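Local coordinates for type-2Ba cytolytic delta-endotoxin (Bacillus thuringiensis serovar israelensis, PDB 2RCI), which probably kills dipteran (fly and mosquito-type) larvae by perforating the membranes of their midgut epithelial cells, at residues Gln80-Glu83 / Ile84-Val88; Ala96-Trp99 / Asn100-Ser104. All coordinates share one frame; numbering follows the deposited sequence.

Contact 1 of 2, residues Gln80-Glu83 / Ile84-Val88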
loop_
_atom_site.group_PDB
_atom_site.type_symbol
_atom_site.label_atom_id
_atom_site.label_comp_id
_atom_site.label_asym_id
_atom_site.label_seq_id
_atom_site.Cartn_x
_atom_site.Cartn_y
_atom_site.Cartn_z
ATOM N N GLN A 80 -6.050 -12.408 -2.538
ATOM C CA GLN A 80 -6.833 -11.955 -1.392
ATOM C C GLN A 80 -6.663 -10.463 -1.134
ATOM O O GLN A 80 -7.657 -9.755 -0.944
ATOM C CB GLN A 80 -6.524 -12.776 -0.126
ATOM C CG GLN A 80 -7.176 -14.159 -0.188
ATOM C CD GLN A 80 -6.985 -15.005 1.082
ATOM O OE1 GLN A 80 -7.036 -16.237 1.022
ATOM N NE2 GLN A 80 -6.781 -14.357 2.213
ATOM N N ILE A 81 -5.425 -9.981 -1.173
ATOM C CA ILE A 81 -5.172 -8.547 -0.873
ATOM C C ILE A 81 -5.720 -7.651 -1.996
ATOM O O ILE A 81 -6.244 -6.583 -1.723
ATOM C CB ILE A 81 -3.688 -8.314 -0.554
ATOM C CG1 ILE A 81 -3.401 -8.939 0.825
ATOM C CG2 ILE A 81 -3.310 -6.826 -0.606
ATOM C CD1 ILE A 81 -1.940 -9.096 1.172
ATOM N N LYS A 82 -5.659 -8.119 -3.249
ATOM C CA LYS A 82 -6.308 -7.390 -4.350
ATOM C C LYS A 82 -7.800 -7.183 -4.062
ATOM O O LYS A 82 -8.345 -6.101 -4.264
ATOM C CB LYS A 82 -6.154 -8.143 -5.676
ATOM C CG LYS A 82 -6.744 -7.404 -6.901
ATOM C CD LYS A 82 -6.890 -8.321 -8.102
ATOM C CE LYS A 82 -7.301 -7.488 -9.371
ATOM N NZ LYS A 82 -7.562 -8.372 -10.548
ATOM N N GLU A 83 -8.458 -8.224 -3.574
ATOM C CA GLU A 83 -9.881 -8.118 -3.278
ATOM C C GLU A 83 -10.128 -7.163 -2.109
ATOM O O GLU A 83 -11.108 -6.417 -2.111
ATOM C CB GLU A 83 -10.513 -9.494 -3.020
ATOM C CG GLU A 83 -10.595 -10.368 -4.309
ATOM C CD GLU A 83 -11.133 -9.608 -5.542
ATOM O OE1 GLU A 83 -12.241 -9.040 -5.463
ATOM O OE2 GLU A 83 -10.441 -9.556 -6.578
ATOM N N ILE A 84 -9.219 -7.168 -1.138
ATOM C CA ILE A 84 -9.367 -6.243 -0.002
ATOM C C ILE A 84 -9.233 -4.789 -0.504
ATOM O O ILE A 84 -10.045 -3.923 -0.146
ATOM C CB ILE A 84 -8.360 -6.526 1.114
ATOM C CG1 ILE A 84 -8.673 -7.870 1.764
ATOM C CG2 ILE A 84 -8.421 -5.428 2.211
ATOM C CD1 ILE A 84 -7.547 -8.388 2.676
ATOM N N ILE A 85 -8.237 -4.551 -1.356
ATOM C CA ILE A 85 -8.047 -3.229 -1.961
ATOM C C ILE A 85 -9.280 -2.794 -2.760
ATOM O O ILE A 85 -9.722 -1.643 -2.650
ATOM C CB ILE A 85 -6.738 -3.147 -2.772
ATOM C CG1 ILE A 85 -5.529 -3.291 -1.805
ATOM C CG2 ILE A 85 -6.685 -1.819 -3.584
ATOM C CD1 ILE A 85 -4.204 -3.449 -2.485
ATOM N N ARG A 86 -9.843 -3.705 -3.564
ATOM C CA ARG A 86 -11.128 -3.441 -4.234
ATOM C C ARG A 86 -12.191 -2.886 -3.242
ATOM O O ARG A 86 -12.840 -1.858 -3.511
ATOM C CB ARG A 86 -11.649 -4.692 -4.948
ATOM C CG ARG A 86 -12.830 -4.407 -5.937
ATOM C CD ARG A 86 -13.282 -5.668 -6.646
ATOM N NE ARG A 86 -12.188 -6.522 -7.115
ATOM C CZ ARG A 86 -11.642 -6.464 -8.328
ATOM N NH1 ARG A 86 -12.068 -5.571 -9.222
ATOM N NH2 ARG A 86 -10.653 -7.292 -8.643
ATOM N N SER A 87 -12.312 -3.531 -2.083
ATOM C CA SER A 87 -13.258 -3.089 -1.050
ATOM C C SER A 87 -12.897 -1.719 -0.475
ATOM O O SER A 87 -13.765 -0.839 -0.358
ATOM C CB SER A 87 -13.394 -4.148 0.051
ATOM O OG SER A 87 -14.349 -3.725 1.025
ATOM N N VAL A 88 -11.623 -1.520 -0.158
ATOM C CA VAL A 88 -11.188 -0.317 0.563
ATOM C C VAL A 88 -11.271 0.932 -0.323
ATOM O O VAL A 88 -11.420 2.045 0.169
ATOM C CB VAL A 88 -9.779 -0.488 1.175
ATOM C CG1 VAL A 88 -9.346 0.768 1.897
ATOM C CG2 VAL A 88 -9.769 -1.640 2.201
#
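Glu83 and Arg86 join side-on across less than one turn of helix 74-89, an i to i+3 salt bridge on the exposed flank of an amphipathic helix in the alpha/beta fold of the Cyt toxins. Two separate bonds make up the grip: Arg86 NE donates to Glu83 OE1 at 3.0 Å, and Arg86 NH2 to Glu83 OE2 at 3.1 Å. Each oxygen is approached on its syn side, and the carboxylate and guanidinium planes lie only 16° apart, so the two flat groups are nearly parallel and side-on, though both nitrogens stand somewhat out of the carboxylate plane; each group limits the other's rotation. The NH2 bond is the more coplanar one; at NE the oxygen sits tilted from the guanidinium plane. Bends in both chains permit this over so short a span: Glu83 folds at chi2 (-46°) and Arg86 turns at chi3 (-43°), which swings its guanidinium back toward the carboxylate.

Lys82 runs extended alongside Arg86, its CE 3.4 Å from Arg86 NH2. Its NZ is also near that nitrogen, a proximity of like charges that the carboxylate of Glu83 probably eases. Beyond this pair, the indole of Trp99 on helix 96-110 makes a cation-pi contact with Arg86 and also touches Lys82.

Below the charged groups, the i to i+4 backbone bonds set the spacing, among them Arg86 N to Lys82 O. Ile81 and Ile85 occupy the buried flank, Ile81 packing on Phe158 and Ile85 on Leu154 and Ile156 of strand 150-162, while Ile84 leans on Ile63 and Val67. Within the helix Ile81 and Ile85 meet lightly, methyl to methyl, with Ile81 CG2 lying 4.0 Å from Ile85 CD1.

Contact 2 of 2, residues Ala96-Trp99 / Asn100-Ser104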
loop_
_atom_site.group_PDB
_atom_site.type_symbol
_atom_site.label_atom_id
_atom_site.label_comp_id
_atom_site.label_asym_id
_atom_site.label_seq_id
_atom_site.Cartn_x
_atom_site.Cartn_y
_atom_site.Cartn_z
ATOM N N ALA A 96 -8.408 -2.326 -16.553
ATOM C CA ALA A 96 -7.487 -3.462 -16.397
ATOM C C ALA A 96 -6.065 -2.993 -16.099
ATOM O O ALA A 96 -5.347 -3.604 -15.308
ATOM C CB ALA A 96 -7.515 -4.354 -17.688
ATOM N N ASN A 97 -5.651 -1.888 -16.717
ATOM C CA ASN A 97 -4.324 -1.395 -16.488
ATOM C C ASN A 97 -4.179 -0.828 -15.066
ATOM O O ASN A 97 -3.131 -1.006 -14.460
ATOM C CB ASN A 97 -3.966 -0.297 -17.498
ATOM C CG ASN A 97 -3.716 -0.872 -18.908
ATOM O OD1 ASN A 97 -2.688 -1.484 -19.152
ATOM N ND2 ASN A 97 -4.652 -0.663 -19.803
ATOM N N PHE A 98 -5.197 -0.124 -14.580
ATOM C CA PHE A 98 -5.130 0.334 -13.180
ATOM C C PHE A 98 -4.935 -0.881 -12.270
ATOM O O PHE A 98 -4.033 -0.914 -11.408
ATOM C CB PHE A 98 -6.392 1.087 -12.737
ATOM C CG PHE A 98 -6.466 1.242 -11.251
ATOM C CD1 PHE A 98 -5.602 2.116 -10.604
ATOM C CD2 PHE A 98 -7.348 0.447 -10.495
ATOM C CE1 PHE A 98 -5.618 2.243 -9.186
ATOM C CE2 PHE A 98 -7.390 0.577 -9.090
ATOM C CZ PHE A 98 -6.514 1.447 -8.441
ATOM N N TRP A 99 -5.779 -1.890 -12.466
ATOM C CA TRP A 99 -5.685 -3.092 -11.627
ATOM C C TRP A 99 -4.328 -3.830 -11.817
ATOM O O TRP A 99 -3.825 -4.444 -10.872
ATOM C CB TRP A 99 -6.922 -3.968 -11.766
ATOM C CG TRP A 99 -8.042 -3.387 -10.998
ATOM C CD1 TRP A 99 -9.140 -2.717 -11.483
ATOM C CD2 TRP A 99 -8.138 -3.361 -9.579
ATOM N NE1 TRP A 99 -9.936 -2.301 -10.423
ATOM C CE2 TRP A 99 -9.324 -2.672 -9.245
ATOM C CE3 TRP A 99 -7.318 -3.862 -8.543
ATOM C CZ2 TRP A 99 -9.727 -2.466 -7.914
ATOM C CZ3 TRP A 99 -7.705 -3.636 -7.217
ATOM C CH2 TRP A 99 -8.911 -2.953 -6.916
ATOM N N ASN A 100 -3.742 -3.750 -13.024
ATOM C CA ASN A 100 -2.383 -4.236 -13.266
ATOM C C ASN A 100 -1.339 -3.532 -12.378
ATOM O O ASN A 100 -0.449 -4.195 -11.790
ATOM C CB ASN A 100 -2.005 -4.069 -14.744
ATOM C CG ASN A 100 -1.142 -5.197 -15.258
ATOM O OD1 ASN A 100 -0.066 -4.962 -15.796
ATOM N ND2 ASN A 100 -1.611 -6.426 -15.104
ATOM N N SER A 101 -1.438 -2.205 -12.311
ATOM C CA SER A 101 -0.612 -1.378 -11.426
ATOM C C SER A 101 -0.751 -1.822 -9.984
ATOM O O SER A 101 0.256 -1.990 -9.262
ATOM C CB SER A 101 -0.979 0.112 -11.559
ATOM O OG SER A 101 -0.473 0.620 -12.780
ATOM N N VAL A 102 -1.988 -2.049 -9.564
ATOM C CA VAL A 102 -2.238 -2.478 -8.178
ATOM C C VAL A 102 -1.592 -3.845 -7.913
ATOM O O VAL A 102 -0.854 -4.022 -6.934
ATOM C CB VAL A 102 -3.754 -2.531 -7.838
ATOM C CG1 VAL A 102 -3.943 -3.081 -6.428
ATOM C CG2 VAL A 102 -4.435 -1.164 -7.995
ATOM N N VAL A 103 -1.854 -4.810 -8.792
ATOM C CA VAL A 103 -1.381 -6.188 -8.566
ATOM C C VAL A 103 0.142 -6.275 -8.617
ATOM O O VAL A 103 0.747 -7.014 -7.831
ATOM C CB VAL A 103 -2.085 -7.201 -9.505
ATOM C CG1 VAL A 103 -1.406 -8.603 -9.449
ATOM C CG2 VAL A 103 -3.599 -7.315 -9.085
ATOM N N SER A 104 0.769 -5.517 -9.531
ATOM C CA SER A 104 2.236 -5.446 -9.577
ATOM C C SER A 104 2.787 -4.918 -8.249
ATOM O O SER A 104 3.788 -5.435 -7.708
ATOM C CB SER A 104 2.704 -4.544 -10.729
ATOM O OG SER A 104 4.113 -4.405 -10.707
HETATM O O HOH W 1 -0.781 0.679 -15.651
#
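Val102 fits against two aromatic side chains from the preceding turn, Phe98 and Trp99, and meets each with a different part of its branch. Its CG2 lies over one face of the Phe98 ring, 3.7 Å from the centroid and 26° off the ring normal, which makes a CH-pi contact displaced toward the rim; the nearest ring atom is Phe98 CZ, at 3.4 Å from Val102 CG2. With Phe98 CG anti to the backbone N (chi1 166°), the ring is carried forward along the helix to reach i+4.

Trp99 runs beside Val102 in the same direction, and Val102 CB comes obliquely to Trp99 CE3 at 3.9 Å. The two aromatic neighbours are turned against each other as well: Phe98 CE2 stands 3.8 Å above the indole plane, over its centre, and Trp99 NE1 lies in the plane of the phenyl ring at its edge. That NE1 is hydrogen-bonded to Ile93 O, which helps to hold the indole in this orientation.

On another flank, one water donates to Asn97 O at 3.1 Å and is hydrogen-bonded to Ser101 OG at 2.9 Å, bridging i to i+4; the side chains of both residues touch Tyr15 of strand 11-15. Overall this is the first part of an amphipathic helix in the outer layer of the Cyt alpha/beta fold, its aromatic side packed on helix 74-89.

In the fold
From the N terminus, the chain first lays down strand 11-15 and later the strands of 57-73 before reaching helix 74-89, where contact 1 takes up the middle and later turns. A short connection leads to helix 96-110, whose first turns hold contact 2. Both contacts lie within single helices and close no long loop; they are in series, neither nested nor crossed. Their centres are 12 Å apart, and the helices touch directly: Arg86 CA is 3.5 Å from Trp99 CH2, and Lys82 CD is 3.6 Å from Val103 CG2. Residues of contact 1 meet helix 96-110 and strands 150-162, 57-64 and 66-69, while contact 2 touches strand 11-15 itself.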